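Local coordinates for protein D-lactate dehydrogenase (Fermentative) (Pseudomonas aeruginosa, PDB 6ABJ) that probably interconverts D-lactate and pyruvate with NAD(H), as a tetrameric D-lactate dehydrogenase of the D-isomer specific 2-hydroxyacid dehydrogenase family, at residues A48-V56 and N69-L77; E104-P114 and G337-A345. All blocks are in the same frame, centred on the assembly; numbering follows the deposited sequence.

In the fold
Both contacts belong to the domain built on the five-stranded parallel sheet, whose strand order 2-1-3-4-5 is that of a flavodoxin-like fold. Contact 1 comes first along the chain and is local: 48-56 and 69-77 flank strand 63-66, and the second segment runs into helix 74-82. Contact 2 follows and is long-range, bringing the C-terminal segment 337-345 back to strand 110-111, one of the sheet's two edge strands, after the chain has passed through the seven-stranded NAD-binding sheet. The domain is thus assembled from both chain ends. The contact centres are about 18 Å apart, and the two meet where Leu-77 CB packs 3.7 Å from Leu-106 CD1, between helix 74-82 and the end of helix 100-105.

Contact 1: A48-V56 and N69-L77; sequences AHLQADTAV and NDDLSRPVL
Leu-50 lays its isobutyl group against Leu-72 and Val-76. With CG anti to the backbone N (chi1 176°), its branch points at the start of helix 74-82. CD2 meets Leu-72 CD2 at 3.4 Å, a tight fit with the side chains roughly at right angles, while Leu-50 CG and CD1 each lie 3.8 Å from Val-76 CG1. The other methyl of Val-76, CG2, lies against the backbone, 3.6 Å from Ala-52 N, a branched residue thus touching side chain and main chain. Leucine suits this buried place at the edge of a flavodoxin-like domain, where the loops after strands 42-45 and 63-66 meet, with 18-21 between them. Beside the apolar cluster, Asp-70 OD1 accepts an almost straight bond (175°) from Leu-50 N at 2.8 Å, on its anti side, tilted from the carboxylate plane. The same oxygen is bonded to Ser-23 OG, which also pairs with His-49 ND1. The imidazole stands steeply to the Asn-69 amide, planes 69° apart, with His-49 CE1 3.5 Å from Asn-69 ND2. Asp-71 N donates to Leu-50 O at 2.9 Å, and Asp-71 OD1 accepts from Ser-73 N, an Asx turn, and from Ser-73 OG on the same face, just ahead of the helix.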
# COMPACT_ATOMS: atom_id res chain seq x y z
N ALA B 48 9.62 -1.85 27.08
CA ALA B 48 8.69 -2.93 27.35
C ALA B 48 7.44 -2.45 28.05
O ALA B 48 7.47 -1.50 28.80
CB ALA B 48 9.37 -3.98 28.19
N HIS B 49 6.33 -3.15 27.78
CA HIS B 49 5.09 -2.97 28.50
C HIS B 49 5.23 -3.33 29.97
O HIS B 49 5.91 -4.29 30.32
CB HIS B 49 3.96 -3.84 27.94
CG HIS B 49 3.65 -3.58 26.50
ND1 HIS B 49 3.73 -2.32 25.92
CD2 HIS B 49 3.24 -4.42 25.52
CE1 HIS B 49 3.38 -2.41 24.65
NE2 HIS B 49 3.08 -3.67 24.38
N LEU B 50 4.50 -2.61 30.81
CA LEU B 50 4.33 -3.02 32.18
C LEU B 50 3.32 -4.18 32.27
O LEU B 50 2.21 -4.11 31.73
CB LEU B 50 3.83 -1.85 33.02
CG LEU B 50 3.51 -2.19 34.47
CD1 LEU B 50 4.77 -2.62 35.22
CD2 LEU B 50 2.87 -0.97 35.13
N GLN B 51 3.71 -5.22 32.98
CA GLN B 51 2.86 -6.38 33.24
C GLN B 51 3.56 -7.18 34.37
O GLN B 51 4.69 -6.83 34.82
CB GLN B 51 2.78 -7.21 31.95
CG GLN B 51 4.15 -7.40 31.32
CD GLN B 51 4.08 -8.10 29.99
OE1 GLN B 51 3.16 -7.88 29.22
NE2 GLN B 51 5.05 -8.96 29.72
N ALA B 52 2.89 -8.24 34.82
CA ALA B 52 3.37 -9.02 35.97
C ALA B 52 4.89 -9.33 35.89
O ALA B 52 5.64 -9.10 36.84
CB ALA B 52 2.55 -10.29 36.15
N ASP B 53 5.34 -9.77 34.73
CA ASP B 53 6.73 -10.22 34.59
C ASP B 53 7.77 -9.13 34.23
O ASP B 53 8.96 -9.44 34.13
CB ASP B 53 6.80 -11.38 33.60
CG ASP B 53 6.92 -10.93 32.13
OD1 ASP B 53 6.16 -10.03 31.70
OD2 ASP B 53 7.79 -11.47 31.41
N THR B 54 7.35 -7.89 34.01
CA THR B 54 8.28 -6.74 33.82
C THR B 54 8.24 -5.73 35.00
O THR B 54 9.03 -4.75 35.04
CB THR B 54 7.94 -5.97 32.55
OG1 THR B 54 6.57 -5.51 32.61
CG2 THR B 54 8.11 -6.88 31.33
N ALA B 55 7.34 -5.95 35.95
CA ALA B 55 7.20 -5.04 37.10
C ALA B 55 8.52 -4.94 37.89
O ALA B 55 8.86 -3.88 38.47
CB ALA B 55 6.07 -5.51 38.00
N VAL B 56 9.26 -6.05 37.88
CA VAL B 56 10.53 -6.15 38.56
C VAL B 56 11.51 -5.06 38.11
O VAL B 56 12.38 -4.65 38.88
CB VAL B 56 11.12 -7.58 38.42
CG1 VAL B 56 11.41 -7.93 36.96
CG2 VAL B 56 12.35 -7.75 39.32
N ASN B 69 -1.77 1.31 27.79
CA ASN B 69 -1.62 -0.06 27.35
C ASN B 69 -0.78 -0.85 28.36
O ASN B 69 -0.43 -2.04 28.14
CB ASN B 69 -1.01 -0.09 25.94
CG ASN B 69 0.30 0.68 25.85
OD1 ASN B 69 0.55 1.60 26.63
ND2 ASN B 69 1.14 0.30 24.93
N ASP B 70 -0.36 -0.16 29.41
CA ASP B 70 0.34 -0.82 30.50
C ASP B 70 -0.66 -1.49 31.48
O ASP B 70 -1.79 -1.04 31.69
CB ASP B 70 1.20 0.21 31.25
CG ASP B 70 2.44 0.62 30.46
OD1 ASP B 70 3.16 -0.28 29.96
OD2 ASP B 70 2.72 1.84 30.36
N ASP B 71 -0.23 -2.60 32.04
CA ASP B 71 -1.12 -3.37 32.91
C ASP B 71 -0.95 -2.90 34.37
O ASP B 71 0.10 -3.15 34.96
CB ASP B 71 -0.78 -4.86 32.77
CG ASP B 71 -1.66 -5.74 33.63
OD1 ASP B 71 -2.62 -5.26 34.30
OD2 ASP B 71 -1.36 -6.95 33.62
N LEU B 72 -1.96 -2.22 34.89
CA LEU B 72 -1.97 -1.76 36.31
C LEU B 72 -3.13 -2.40 37.09
O LEU B 72 -3.90 -1.72 37.87
CB LEU B 72 -2.05 -0.23 36.35
CG LEU B 72 -0.74 0.44 35.92
CD1 LEU B 72 -0.94 1.91 35.57
CD2 LEU B 72 0.29 0.29 37.04
N SER B 73 -3.28 -3.70 36.87
CA SER B 73 -4.25 -4.50 37.63
C SER B 73 -3.63 -4.76 39.01
O SER B 73 -2.44 -4.51 39.21
CB SER B 73 -4.57 -5.84 36.88
OG SER B 73 -3.35 -6.48 36.60
N ARG B 74 -4.43 -5.27 39.93
CA ARG B 74 -3.95 -5.56 41.30
C ARG B 74 -2.63 -6.32 41.37
O ARG B 74 -1.72 -5.88 42.08
CB ARG B 74 -5.02 -6.28 42.13
CG ARG B 74 -4.50 -6.80 43.47
CD ARG B 74 -5.56 -7.52 44.30
NE ARG B 74 -6.38 -6.55 45.05
CZ ARG B 74 -5.98 -5.86 46.14
NH1 ARG B 74 -4.75 -6.02 46.64
NH2 ARG B 74 -6.80 -4.98 46.72
N PRO B 75 -2.48 -7.44 40.62
CA PRO B 75 -1.19 -8.12 40.77
C PRO B 75 0.05 -7.26 40.45
O PRO B 75 1.13 -7.41 41.07
CB PRO B 75 -1.30 -9.30 39.77
CG PRO B 75 -2.77 -9.62 39.74
CD PRO B 75 -3.49 -8.30 39.97
N VAL B 76 -0.09 -6.39 39.47
CA VAL B 76 1.05 -5.56 39.08
C VAL B 76 1.31 -4.47 40.14
O VAL B 76 2.46 -4.19 40.47
CB VAL B 76 0.85 -4.92 37.71
CG1 VAL B 76 2.00 -3.96 37.45
CG2 VAL B 76 0.79 -6.01 36.63
N LEU B 77 0.25 -3.86 40.61
CA LEU B 77 0.36 -2.80 41.64
C LEU B 77 1.04 -3.33 42.92
O LEU B 77 1.99 -2.71 43.46
CB LEU B 77 -1.04 -2.28 41.95
CG LEU B 77 -1.74 -1.50 40.84
CD1 LEU B 77 -3.25 -1.42 41.05
CD2 LEU B 77 -1.12 -0.10 40.71

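Contact 2: E104-P114 and G337-A345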
# COMPACT_ATOMS: atom_id res chain seq x y z
N GLU B 104 -5.61 2.11 45.98
CA GLU B 104 -5.96 2.76 47.23
C GLU B 104 -5.64 1.84 48.37
O GLU B 104 -5.00 2.24 49.37
CB GLU B 104 -7.45 3.10 47.27
CG GLU B 104 -7.76 4.44 47.85
CD GLU B 104 -8.89 5.11 47.08
OE1 GLU B 104 -10.01 4.85 47.58
OE2 GLU B 104 -8.64 5.78 46.00
N ALA B 105 -6.10 0.59 48.26
CA ALA B 105 -5.82 -0.42 49.29
C ALA B 105 -4.32 -0.50 49.58
O ALA B 105 -3.89 -0.66 50.72
CB ALA B 105 -6.37 -1.79 48.88
N LEU B 106 -3.51 -0.33 48.54
CA LEU B 106 -2.06 -0.48 48.64
C LEU B 106 -1.37 0.82 48.99
O LEU B 106 -0.15 0.85 49.18
CB LEU B 106 -1.52 -1.02 47.34
CG LEU B 106 -1.79 -2.52 47.09
CD1 LEU B 106 -1.64 -2.84 45.60
CD2 LEU B 106 -0.87 -3.43 47.91
N GLY B 107 -2.13 1.90 49.09
CA GLY B 107 -1.54 3.18 49.37
C GLY B 107 -0.62 3.65 48.25
O GLY B 107 0.46 4.16 48.50
N LEU B 108 -1.07 3.48 46.99
CA LEU B 108 -0.25 3.88 45.86
C LEU B 108 -1.06 4.88 45.01
O LEU B 108 -1.97 4.46 44.31
CB LEU B 108 0.06 2.61 45.06
CG LEU B 108 1.09 2.58 43.97
CD1 LEU B 108 2.31 3.42 44.28
CD2 LEU B 108 1.49 1.13 43.74
N PRO B 109 -0.73 6.19 45.09
CA PRO B 109 -1.58 7.20 44.45
C PRO B 109 -1.36 7.20 42.92
O PRO B 109 -0.35 6.69 42.44
CB PRO B 109 -1.12 8.52 45.07
CG PRO B 109 0.25 8.25 45.62
CD PRO B 109 0.40 6.77 45.82
N VAL B 110 -2.38 7.67 42.22
CA VAL B 110 -2.38 7.65 40.77
C VAL B 110 -2.67 9.05 40.33
O VAL B 110 -3.58 9.68 40.84
CB VAL B 110 -3.48 6.70 40.24
CG1 VAL B 110 -3.55 6.83 38.72
CG2 VAL B 110 -3.15 5.25 40.63
N VAL B 111 -1.85 9.59 39.44
CA VAL B 111 -2.15 10.88 38.85
C VAL B 111 -2.26 10.75 37.31
O VAL B 111 -1.77 9.79 36.75
CB VAL B 111 -1.09 11.92 39.23
CG1 VAL B 111 -1.26 12.22 40.73
CG2 VAL B 111 0.29 11.48 38.83
N HIS B 112 -2.86 11.73 36.68
CA HIS B 112 -3.03 11.70 35.22
C HIS B 112 -3.11 13.08 34.61
O HIS B 112 -3.07 14.10 35.30
CB HIS B 112 -4.31 10.94 34.92
CG HIS B 112 -5.56 11.73 35.06
ND1 HIS B 112 -6.68 11.47 34.29
CD2 HIS B 112 -5.93 12.69 35.94
CE1 HIS B 112 -7.65 12.28 34.67
NE2 HIS B 112 -7.22 13.05 35.65
N VAL B 113 -3.20 13.11 33.28
CA VAL B 113 -3.40 14.32 32.51
C VAL B 113 -4.90 14.55 32.40
O VAL B 113 -5.61 13.69 31.86
CB VAL B 113 -2.73 14.15 31.11
CG1 VAL B 113 -2.94 15.42 30.30
CG2 VAL B 113 -1.27 13.83 31.29
N PRO B 114 -5.41 15.73 32.85
CA PRO B 114 -6.84 15.90 32.88
C PRO B 114 -7.49 16.00 31.50
O PRO B 114 -8.63 15.60 31.37
CB PRO B 114 -7.04 17.21 33.65
CG PRO B 114 -5.74 17.92 33.61
CD PRO B 114 -4.67 16.94 33.25
N GLY B 337 3.27 17.08 48.54
CA GLY B 337 1.95 16.92 49.15
C GLY B 337 0.80 17.77 48.63
O GLY B 337 -0.15 18.03 49.34
N THR B 338 0.82 18.18 47.37
CA THR B 338 -0.27 18.98 46.84
C THR B 338 -1.08 18.01 45.98
O THR B 338 -0.49 17.44 45.06
CB THR B 338 0.30 20.12 45.95
OG1 THR B 338 1.19 20.93 46.72
CG2 THR B 338 -0.79 20.99 45.39
N PRO B 339 -2.38 17.79 46.30
CA PRO B 339 -3.24 16.93 45.46
C PRO B 339 -3.43 17.66 44.11
O PRO B 339 -4.00 18.78 44.05
CB PRO B 339 -4.55 16.83 46.27
CG PRO B 339 -4.57 18.08 47.12
CD PRO B 339 -3.18 18.62 47.23
N ARG B 340 -2.73 17.16 43.11
CA ARG B 340 -2.84 17.70 41.76
C ARG B 340 -3.13 16.51 40.80
O ARG B 340 -2.36 15.55 40.73
CB ARG B 340 -1.59 18.48 41.37
CG ARG B 340 -1.61 19.01 39.92
CD ARG B 340 -0.67 20.17 39.62
NE ARG B 340 -0.78 21.15 40.71
CZ ARG B 340 0.01 22.21 40.87
NH1 ARG B 340 0.98 22.46 40.00
NH2 ARG B 340 -0.18 23.02 41.92
N ASN B 341 -4.29 16.59 40.18
CA ASN B 341 -4.75 15.61 39.15
C ASN B 341 -4.65 14.18 39.65
O ASN B 341 -4.25 13.27 38.94
CB ASN B 341 -3.95 15.80 37.86
CG ASN B 341 -4.16 17.18 37.24
OD1 ASN B 341 -5.30 17.64 37.14
ND2 ASN B 341 -3.08 17.82 36.80
N ARG B 342 -5.03 13.97 40.89
CA ARG B 342 -5.08 12.64 41.41
C ARG B 342 -6.33 11.98 40.91
O ARG B 342 -7.39 12.60 40.83
CB ARG B 342 -5.21 12.64 42.95
CG ARG B 342 -4.10 13.22 43.77
CD ARG B 342 -2.98 12.22 43.88
NE ARG B 342 -3.08 11.38 45.10
CZ ARG B 342 -2.42 11.61 46.24
NH1 ARG B 342 -1.62 12.67 46.37
NH2 ARG B 342 -2.52 10.76 47.23
N VAL B 343 -6.23 10.68 40.69
CA VAL B 343 -7.38 9.89 40.35
C VAL B 343 -7.70 9.06 41.55
O VAL B 343 -6.85 8.36 42.03
CB VAL B 343 -7.01 8.87 39.23
CG1 VAL B 343 -8.25 8.11 38.80
CG2 VAL B 343 -6.42 9.61 38.04
N ARG B 344 -8.93 9.10 42.01
CA ARG B 344 -9.33 8.39 43.21
C ARG B 344 -10.42 7.38 42.81
O ARG B 344 -11.21 7.62 41.90
CB ARG B 344 -9.88 9.39 44.25
CG ARG B 344 -8.89 10.50 44.61
CD ARG B 344 -9.44 11.49 45.65
NE ARG B 344 -8.51 12.59 45.88
CZ ARG B 344 -7.53 12.58 46.80
NH1 ARG B 344 -7.37 11.54 47.59
NH2 ARG B 344 -6.69 13.60 46.96
N ALA B 345 -10.44 6.26 43.51
CA ALA B 345 -11.45 5.23 43.34
C ALA B 345 -12.83 5.75 43.73
O ALA B 345 -12.94 6.68 44.50
CB ALA B 345 -11.11 4.03 44.20
OXT ALA B 345 -13.86 5.27 43.29
O HOH W 1 -4.71 8.38 43.68
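Val-343 CG2 sits over one face of the His-112 ring, 3.9 Å from the ring centroid in a CH-pi contact, and Pro-114 CA lies above the opposite face, both offset toward the rim. Asn-341 O lies at the ring edge, 3.5 Å from His-112 CD2, and ND1 is bonded to Ala-93 O. The second flat group, the Arg-342 guanidinium, has Pro-109 CB over one of its faces, 3.4 Å from NH2. Bends at chi2 and chi3 lay the arginine along the 104-114 segment, from Val-111 to Pro-109, and its CD brushes Val-111 CG1 on the way. The C-terminal tail runs antiparallel along edge strand 110-111 of this flavodoxin-like domain's parallel sheet, joined to it by a single bridge, Val-111 and Arg-342 forming a non-hydrogen-bonded pair. Val-343 N donates to Val-110 O at 2.8 Å, and His-112 N donates to Asn-341 O at 3.1 Å, nearly along the C=O axis. Within the same pair, Val-110 and Val-343, the return bond runs through a water, which accepts from Val-110 N at 2.8 Å and donates to Val-343 O. Beta-branched valines suit the extended backbone here, and Val-343 also touches Val-110 CG1 through its CB. Asn-341, a residue type that tolerates the left-handed backbone it adopts here, crosses Pro-114 obliquely with OD1 toward CG, while its ND2 bonds to Asn-330 OD1 on helix 317-335. At the far end, Glu-104 OE2 receives Ala-345 N on its syn side at 3.1 Å. The tail is thus held by two direct main-chain bonds, one water bridge and one carboxylate acceptor, with valine and proline carbons packed on the flat groups; since Glu-104 lies near the C-terminal carboxylate, the bond from Ala-345 N may offset some like-charge cost.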